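Long-range contact in uncharacterized protein PA2218 (PDB 2HDW), which is uncharacterized but adopts the alpha/beta hydrolase fold and probably acts as a hydrolase on a substrate not yet known: residues 102-114 against 266-280. Numbering follows the deposited sequence.
Sequences GGPFGAVKEQSSG and YYMTPRGYHPRAVNS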
ATOM      1  N   GLY A 102      -2.730   0.240  -3.734  1.00 11.23           N
ATOM      2  CA  GLY A 102      -2.358   0.877  -2.483  1.00 10.17           C
ATOM      3  C   GLY A 102      -0.925   0.535  -2.108  1.00 11.06           C
ATOM      4  O   GLY A 102      -0.390  -0.500  -2.526  1.00 10.72           O
ATOM      5  N   GLY A 103      -0.301   1.409  -1.325  1.00 10.44           N
ATOM      6  CA  GLY A 103       1.068   1.184  -0.892  1.00  9.86           C
ATOM      7  C   GLY A 103       2.030   2.160  -1.542  1.00  9.65           C
ATOM      8  O   GLY A 103       1.662   2.823  -2.511  1.00  9.04           O
ATOM      9  N   PRO A 104       3.260   2.301  -1.017  1.00  9.28           N
ATOM     10  CA  PRO A 104       3.801   1.601   0.158  1.00  9.27           C
ATOM     11  C   PRO A 104       3.153   2.053   1.461  1.00  9.70           C
ATOM     12  O   PRO A 104       2.415   3.036   1.488  1.00  9.85           O
ATOM     13  CB  PRO A 104       5.284   1.962   0.128  1.00  9.30           C
ATOM     14  CG  PRO A 104       5.560   2.156  -1.336  1.00  9.72           C
ATOM     15  CD  PRO A 104       4.344   2.940  -1.784  1.00  9.68           C
ATOM     16  N   PHE A 105       3.439   1.328   2.539  1.00  9.53           N
ATOM     17  CA  PHE A 105       2.915   1.666   3.861  1.00 10.22           C
ATOM     18  C   PHE A 105       3.662   2.918   4.330  1.00 10.18           C
ATOM     19  O   PHE A 105       4.869   2.878   4.548  1.00 12.52           O
ATOM     20  CB  PHE A 105       3.176   0.511   4.833  1.00  8.59           C
ATOM     21  CG  PHE A 105       2.652   0.744   6.216  1.00 12.44           C
ATOM     22  CD1 PHE A 105       1.292   0.620   6.496  1.00 10.25           C
ATOM     23  CD2 PHE A 105       3.522   1.081   7.252  1.00 11.12           C
ATOM     24  CE1 PHE A 105       0.807   0.825   7.781  1.00 11.98           C
ATOM     25  CE2 PHE A 105       3.049   1.290   8.545  1.00 11.79           C
ATOM     26  CZ  PHE A 105       1.686   1.162   8.812  1.00 12.39           C
ATOM     27  N   GLY A 106       2.947   4.026   4.486  1.00  9.04           N
ATOM     28  CA  GLY A 106       3.594   5.256   4.909  1.00  9.61           C
ATOM     29  C   GLY A 106       3.885   6.150   3.716  1.00 10.79           C
ATOM     30  O   GLY A 106       4.581   7.164   3.830  1.00 11.76           O
ATOM     31  N   ALA A 107       3.352   5.767   2.562  1.00  9.72           N
ATOM     32  CA  ALA A 107       3.532   6.532   1.334  1.00 10.80           C
ATOM     33  C   ALA A 107       2.168   7.061   0.914  1.00 11.18           C
ATOM     34  O   ALA A 107       1.137   6.590   1.400  1.00 14.48           O
ATOM     35  CB  ALA A 107       4.107   5.640   0.238  1.00  8.44           C
ATOM     36  N   VAL A 108       2.159   8.046   0.023  1.00 11.29           N
ATOM     37  CA  VAL A 108       0.906   8.610  -0.462  1.00 10.02           C
ATOM     38  C   VAL A 108       0.717   8.303  -1.943  1.00 10.61           C
ATOM     39  O   VAL A 108       1.660   7.892  -2.632  1.00  9.16           O
ATOM     40  CB  VAL A 108       0.846  10.140  -0.251  1.00  9.93           C
ATOM     41  CG1 VAL A 108       0.778  10.445   1.233  1.00 10.32           C
ATOM     42  CG2 VAL A 108       2.072  10.809  -0.881  1.00  7.07           C
ATOM     43  N   LYS A 109      -0.502   8.518  -2.423  1.00 10.19           N
ATOM     44  CA  LYS A 109      -0.861   8.251  -3.808  1.00 11.40           C
ATOM     45  C   LYS A 109      -0.010   8.961  -4.862  1.00 11.33           C
ATOM     46  O   LYS A 109       0.047   8.514  -6.005  1.00 13.43           O
ATOM     47  CB  LYS A 109      -2.336   8.598  -4.033  1.00 11.42           C
ATOM     48  CG  LYS A 109      -2.670  10.078  -3.840  1.00 12.32           C
ATOM     49  CD  LYS A 109      -4.177  10.298  -3.826  1.00 11.55           C
ATOM     50  CE  LYS A 109      -4.545  11.782  -3.789  1.00 11.25           C
ATOM     51  NZ  LYS A 109      -3.924  12.517  -2.648  1.00  5.44           N
ATOM     52  N   GLU A 110       0.639  10.062  -4.500  1.00 11.00           N
ATOM     53  CA  GLU A 110       1.460  10.778  -5.471  1.00 11.29           C
ATOM     54  C   GLU A 110       2.790  10.067  -5.721  1.00 11.90           C
ATOM     55  O   GLU A 110       3.539  10.423  -6.634  1.00 11.52           O
ATOM     56  CB  GLU A 110       1.719  12.215  -5.008  1.00 12.24           C
ATOM     57  CG  GLU A 110       0.469  13.103  -4.949  1.00  9.29           C
ATOM     58  CD  GLU A 110      -0.413  12.822  -3.739  1.00 11.03           C
ATOM     59  OE1 GLU A 110       0.017  12.078  -2.828  1.00  9.05           O
ATOM     60  OE2 GLU A 110      -1.537  13.364  -3.688  1.00 12.13           O
ATOM     61  N   GLN A 111       3.081   9.056  -4.908  1.00 11.12           N
ATOM     62  CA  GLN A 111       4.316   8.315  -5.056  1.00 11.37           C
ATOM     63  C   GLN A 111       4.105   7.036  -5.880  1.00 11.44           C
ATOM     64  O   GLN A 111       3.382   7.062  -6.877  1.00 11.65           O
ATOM     65  CB  GLN A 111       4.916   8.045  -3.663  1.00 10.39           C
ATOM     66  CG  GLN A 111       5.314   9.358  -2.963  1.00  8.31           C
ATOM     67  CD  GLN A 111       5.634   9.208  -1.485  1.00 12.23           C
ATOM     68  OE1 GLN A 111       4.869   8.603  -0.727  1.00 10.46           O
ATOM     69  NE2 GLN A 111       6.758   9.781  -1.061  1.00 10.43           N
ATOM     70  N   SER A 112       4.714   5.930  -5.468  1.00 10.51           N
ATOM     71  CA  SER A 112       4.624   4.673  -6.209  1.00 11.84           C
ATOM     72  C   SER A 112       3.244   4.165  -6.651  1.00 11.93           C
ATOM     73  O   SER A 112       3.085   3.754  -7.806  1.00 11.58           O
ATOM     74  CB  SER A 112       5.337   3.562  -5.436  1.00 11.16           C
ATOM     75  OG  SER A 112       5.529   2.423  -6.260  1.00 12.04           O
ATOM     76  N   SER A 113       2.255   4.165  -5.761  1.00 10.76           N
ATOM     77  CA  SER A 113       0.934   3.669  -6.146  1.00 11.44           C
ATOM     78  C   SER A 113       0.374   4.458  -7.330  1.00 11.70           C
ATOM     79  O   SER A 113      -0.257   3.893  -8.224  1.00 12.53           O
ATOM     80  CB  SER A 113      -0.045   3.717  -4.961  1.00 10.21           C
ATOM     81  OG  SER A 113      -0.187   5.027  -4.435  1.00 10.74           O
ATOM     82  N   GLY A 114       0.608   5.766  -7.332  1.00 12.99           N
ATOM     83  CA  GLY A 114       0.134   6.597  -8.423  1.00 12.20           C
ATOM     84  C   GLY A 114       0.806   6.219  -9.729  1.00 12.16           C
ATOM     85  O   GLY A 114       0.155   6.141 -10.774  1.00 11.73           O
ATOM     86  N   TYR A 266      14.938   7.407  -2.067  1.00 13.96           N
ATOM     87  CA  TYR A 266      13.650   7.490  -2.739  1.00 12.73           C
ATOM     88  C   TYR A 266      12.756   8.536  -2.073  1.00 12.80           C
ATOM     89  O   TYR A 266      12.294   9.486  -2.713  1.00 10.79           O
ATOM     90  CB  TYR A 266      12.933   6.138  -2.706  1.00 12.29           C
ATOM     91  CG  TYR A 266      11.546   6.206  -3.304  1.00 11.68           C
ATOM     92  CD1 TYR A 266      11.363   6.284  -4.686  1.00 11.81           C
ATOM     93  CD2 TYR A 266      10.418   6.264  -2.487  1.00 11.53           C
ATOM     94  CE1 TYR A 266      10.088   6.423  -5.241  1.00 10.86           C
ATOM     95  CE2 TYR A 266       9.141   6.409  -3.028  1.00  9.57           C
ATOM     96  CZ  TYR A 266       8.985   6.487  -4.401  1.00 12.53           C
ATOM     97  OH  TYR A 266       7.725   6.641  -4.931  1.00  9.86           O
ATOM     98  N   TYR A 267      12.528   8.349  -0.776  1.00 12.02           N
ATOM     99  CA  TYR A 267      11.654   9.222   0.002  1.00 12.40           C
ATOM    100  C   TYR A 267      12.184  10.606   0.357  1.00 11.57           C
ATOM    101  O   TYR A 267      11.399  11.516   0.624  1.00 11.62           O
ATOM    102  CB  TYR A 267      11.246   8.516   1.302  1.00 10.98           C
ATOM    103  CG  TYR A 267      10.273   7.369   1.130  1.00  9.88           C
ATOM    104  CD1 TYR A 267       8.964   7.595   0.701  1.00  7.54           C
ATOM    105  CD2 TYR A 267      10.657   6.055   1.417  1.00  9.19           C
ATOM    106  CE1 TYR A 267       8.055   6.539   0.561  1.00  8.14           C
ATOM    107  CE2 TYR A 267       9.758   4.992   1.280  1.00 10.63           C
ATOM    108  CZ  TYR A 267       8.460   5.242   0.851  1.00  9.28           C
ATOM    109  OH  TYR A 267       7.573   4.193   0.704  1.00  8.47           O
ATOM    110  N   MET A 268      13.498  10.785   0.362  1.00 12.31           N
ATOM    111  CA  MET A 268      14.039  12.084   0.747  1.00 11.88           C
ATOM    112  C   MET A 268      14.895  12.810  -0.289  1.00 13.30           C
ATOM    113  O   MET A 268      15.799  13.571   0.056  1.00 15.56           O
ATOM    114  CB  MET A 268      14.790  11.945   2.073  1.00  7.77           C
ATOM    115  CG  MET A 268      13.857  11.659   3.264  1.00 11.15           C
ATOM    116  SD  MET A 268      12.747  13.029   3.634  1.00  7.60           S
ATOM    117  CE  MET A 268      13.730  13.877   4.925  1.00 12.68           C
ATOM    118  N   THR A 269      14.612  12.554  -1.560  1.00 13.72           N
ATOM    119  CA  THR A 269      15.296  13.229  -2.652  1.00 13.49           C
ATOM    120  C   THR A 269      14.190  13.487  -3.661  1.00 13.29           C
ATOM    121  O   THR A 269      13.071  12.996  -3.501  1.00 13.09           O
ATOM    122  CB  THR A 269      16.371  12.358  -3.339  1.00 14.71           C
ATOM    123  OG1 THR A 269      15.735  11.366  -4.156  1.00 15.14           O
ATOM    124  CG2 THR A 269      17.267  11.684  -2.309  1.00 17.02           C
ATOM    125  N   PRO A 270      14.475  14.278  -4.699  1.00 12.31           N
ATOM    126  CA  PRO A 270      13.448  14.555  -5.703  1.00 13.14           C
ATOM    127  C   PRO A 270      12.901  13.289  -6.372  1.00 13.11           C
ATOM    128  O   PRO A 270      11.827  13.316  -6.980  1.00 12.76           O
ATOM    129  CB  PRO A 270      14.176  15.475  -6.679  1.00 14.25           C
ATOM    130  CG  PRO A 270      15.038  16.282  -5.757  1.00 13.18           C
ATOM    131  CD  PRO A 270      15.612  15.207  -4.842  1.00 12.69           C
ATOM    132  N   ARG A 271      13.626  12.179  -6.249  1.00 11.78           N
ATOM    133  CA  ARG A 271      13.191  10.924  -6.863  1.00 11.30           C
ATOM    134  C   ARG A 271      11.765  10.519  -6.463  1.00 10.99           C
ATOM    135  O   ARG A 271      10.929  10.235  -7.324  1.00 10.07           O
ATOM    136  CB  ARG A 271      14.163   9.789  -6.517  1.00 11.98           C
ATOM    137  CG  ARG A 271      13.781   8.446  -7.129  1.00 13.83           C
ATOM    138  CD  ARG A 271      14.738   7.338  -6.713  1.00 13.86           C
ATOM    139  NE  ARG A 271      14.275   6.033  -7.174  1.00 15.36           N
ATOM    140  CZ  ARG A 271      14.931   4.892  -6.985  1.00 13.93           C
ATOM    141  NH1 ARG A 271      16.090   4.887  -6.342  1.00 11.75           N
ATOM    142  NH2 ARG A 271      14.422   3.753  -7.436  1.00 13.71           N
ATOM    143  N   GLY A 272      11.483  10.500  -5.165  1.00  8.55           N
ATOM    144  CA  GLY A 272      10.150  10.112  -4.733  1.00 11.21           C
ATOM    145  C   GLY A 272       9.602  10.890  -3.554  1.00 11.85           C
ATOM    146  O   GLY A 272       8.596  10.505  -2.959  1.00 10.90           O
ATOM    147  N   TYR A 273      10.246  11.999  -3.219  1.00 11.75           N
ATOM    148  CA  TYR A 273       9.803  12.802  -2.093  1.00 13.24           C
ATOM    149  C   TYR A 273       8.439  13.461  -2.287  1.00 14.55           C
ATOM    150  O   TYR A 273       8.124  13.975  -3.357  1.00 15.52           O
ATOM    151  CB  TYR A 273      10.830  13.905  -1.798  1.00 14.33           C
ATOM    152  CG  TYR A 273      10.380  14.896  -0.746  1.00 15.74           C
ATOM    153  CD1 TYR A 273      10.536  14.621   0.612  1.00 16.11           C
ATOM    154  CD2 TYR A 273       9.760  16.094  -1.108  1.00 16.38           C
ATOM    155  CE1 TYR A 273      10.088  15.513   1.589  1.00 15.79           C
ATOM    156  CE2 TYR A 273       9.305  16.991  -0.143  1.00 15.20           C
ATOM    157  CZ  TYR A 273       9.473  16.695   1.203  1.00 16.79           C
ATOM    158  OH  TYR A 273       9.027  17.577   2.163  1.00 16.53           O
ATOM    159  N   HIS A 274       7.619  13.417  -1.246  1.00 13.85           N
ATOM    160  CA  HIS A 274       6.335  14.103  -1.260  1.00 12.85           C
ATOM    161  C   HIS A 274       6.073  14.531   0.174  1.00 12.62           C
ATOM    162  O   HIS A 274       6.058  13.704   1.085  1.00 11.66           O
ATOM    163  CB  HIS A 274       5.189  13.240  -1.779  1.00 11.01           C
ATOM    164  CG  HIS A 274       3.955  14.040  -2.052  1.00  8.74           C
ATOM    165  ND1 HIS A 274       3.173  14.563  -1.044  1.00  8.35           N
ATOM    166  CD2 HIS A 274       3.433  14.507  -3.210  1.00  7.48           C
ATOM    167  CE1 HIS A 274       2.227  15.320  -1.569  1.00  8.74           C
ATOM    168  NE2 HIS A 274       2.363  15.304  -2.883  1.00  6.77           N
ATOM    169  N   PRO A 275       5.862  15.839   0.389  1.00 13.88           N
ATOM    170  CA  PRO A 275       5.612  16.430   1.707  1.00 13.35           C
ATOM    171  C   PRO A 275       4.548  15.816   2.610  1.00 12.34           C
ATOM    172  O   PRO A 275       4.653  15.915   3.832  1.00 11.50           O
ATOM    173  CB  PRO A 275       5.319  17.894   1.383  1.00 14.48           C
ATOM    174  CG  PRO A 275       4.714  17.817   0.010  1.00 15.12           C
ATOM    175  CD  PRO A 275       5.610  16.823  -0.681  1.00 13.38           C
ATOM    176  N   ARG A 276       3.528  15.190   2.033  1.00 10.25           N
ATOM    177  CA  ARG A 276       2.477  14.605   2.858  1.00 12.15           C
ATOM    178  C   ARG A 276       2.746  13.170   3.313  1.00 10.60           C
ATOM    179  O   ARG A 276       2.056  12.657   4.190  1.00 11.79           O
ATOM    180  CB  ARG A 276       1.125  14.682   2.130  1.00 11.77           C
ATOM    181  CG  ARG A 276       0.634  16.116   1.913  1.00 13.97           C
ATOM    182  CD  ARG A 276      -0.839  16.147   1.510  1.00 12.78           C
ATOM    183  NE  ARG A 276      -1.085  15.581   0.188  1.00 11.72           N
ATOM    184  CZ  ARG A 276      -0.979  16.261  -0.950  1.00 14.21           C
ATOM    185  NH1 ARG A 276      -0.631  17.544  -0.931  1.00 15.90           N
ATOM    186  NH2 ARG A 276      -1.216  15.661  -2.105  1.00 11.12           N
ATOM    187  N   ALA A 277       3.764  12.533   2.747  1.00 10.87           N
ATOM    188  CA  ALA A 277       4.077  11.150   3.111  1.00 10.61           C
ATOM    189  C   ALA A 277       4.759  10.990   4.461  1.00 11.12           C
ATOM    190  O   ALA A 277       5.662  11.759   4.814  1.00 11.40           O
ATOM    191  CB  ALA A 277       4.940  10.502   2.027  1.00  9.75           C
ATOM    192  N   VAL A 278       4.313   9.984   5.213  1.00  9.04           N
ATOM    193  CA  VAL A 278       4.899   9.667   6.510  1.00 10.68           C
ATOM    194  C   VAL A 278       6.382   9.356   6.309  1.00 10.87           C
ATOM    195  O   VAL A 278       7.243   9.832   7.051  1.00 11.11           O
ATOM    196  CB  VAL A 278       4.230   8.414   7.140  1.00  9.85           C
ATOM    197  CG1 VAL A 278       5.166   7.781   8.180  1.00 10.11           C
ATOM    198  CG2 VAL A 278       2.911   8.798   7.786  1.00  9.56           C
ATOM    199  N   ASN A 279       6.675   8.551   5.293  1.00 10.63           N
ATOM    200  CA  ASN A 279       8.047   8.159   5.028  1.00 10.58           C
ATOM    201  C   ASN A 279       8.943   9.292   4.550  1.00  9.95           C
ATOM    202  O   ASN A 279      10.164   9.198   4.641  1.00 11.04           O
ATOM    203  CB  ASN A 279       8.070   6.992   4.037  1.00  9.06           C
ATOM    204  CG  ASN A 279       7.351   5.767   4.580  1.00  9.26           C
ATOM    205  OD1 ASN A 279       7.232   5.602   5.796  1.00  8.69           O
ATOM    206  ND2 ASN A 279       6.876   4.901   3.687  1.00  6.51           N
ATOM    207  N   SER A 280       8.346  10.368   4.049  1.00 11.18           N
ATOM    208  CA  SER A 280       9.137  11.501   3.580  1.00 12.00           C
ATOM    209  C   SER A 280       9.384  12.540   4.673  1.00 12.03           C
ATOM    210  O   SER A 280       8.891  13.663   4.596  1.00 13.91           O
ATOM    211  CB  SER A 280       8.467  12.174   2.375  1.00 13.27           C
ATOM    212  OG  SER A 280       8.617  11.399   1.193  1.00  9.99           O
TER
HETATM  213  O   HOH W   1       5.947   3.662   7.275  1.00 10.18           O
HETATM  214  O   HOH W   2      -1.356  12.821  -0.460  1.00  9.43           O
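Gln111 reaches from the N-cap of helix 112-122 into the 266-280 loop, and both ends of its amide are used. Gln111 NE2 donates to Gly272 O at 2.7 Å, nearly in line with that carbonyl. It also makes a weak bond to Ser280 OG, which donates in turn to Tyr267 O. On the other side, Gln111 OE1 accepts from Val108 N at 2.9 Å, within its own loop. The Ala277 methyl packs against OE1. Asn279 serves the other end of the contact. Asn279 N donates to Gly106 O in the carbonyl plane at 2.9 Å, and Asn279 ND2 donates to Phe105 O at 3.0 Å. A water donates to both Phe105 O and Asn279 OD1, closing a second link.

In this alpha/beta hydrolase fold, residues 103-111 connect central strand 96-102 to helix 112-122. The 266-280 loop follows helix 258-267 and comes from the long insertion between strands 197-201 and 309-314.

Glu110 OE2 lies between two cations. Lys109 NZ (2.7 Å) and Arg276 NH2 (2.8 Å) approach Glu110 OE2 from opposite faces of the carboxylate. The Arg276 guanidinium stands almost upright to that plane, at 82°. A second water bridges Glu110 OE1 and Arg276 NE. Asp57 is a further partner, in a salt bridge with Arg276 NH2 and a hydrogen bond with His274 NE2; Lys109 NZ also pairs with Asp131 and Glu137. The His274 ring stacks against the Glu110 carboxylate, their planes 27° apart. His274 ND1 accepts from Arg276 N at 3.2 Å. Val108 CG2 packs against His274, 3.9 Å from His274 CG.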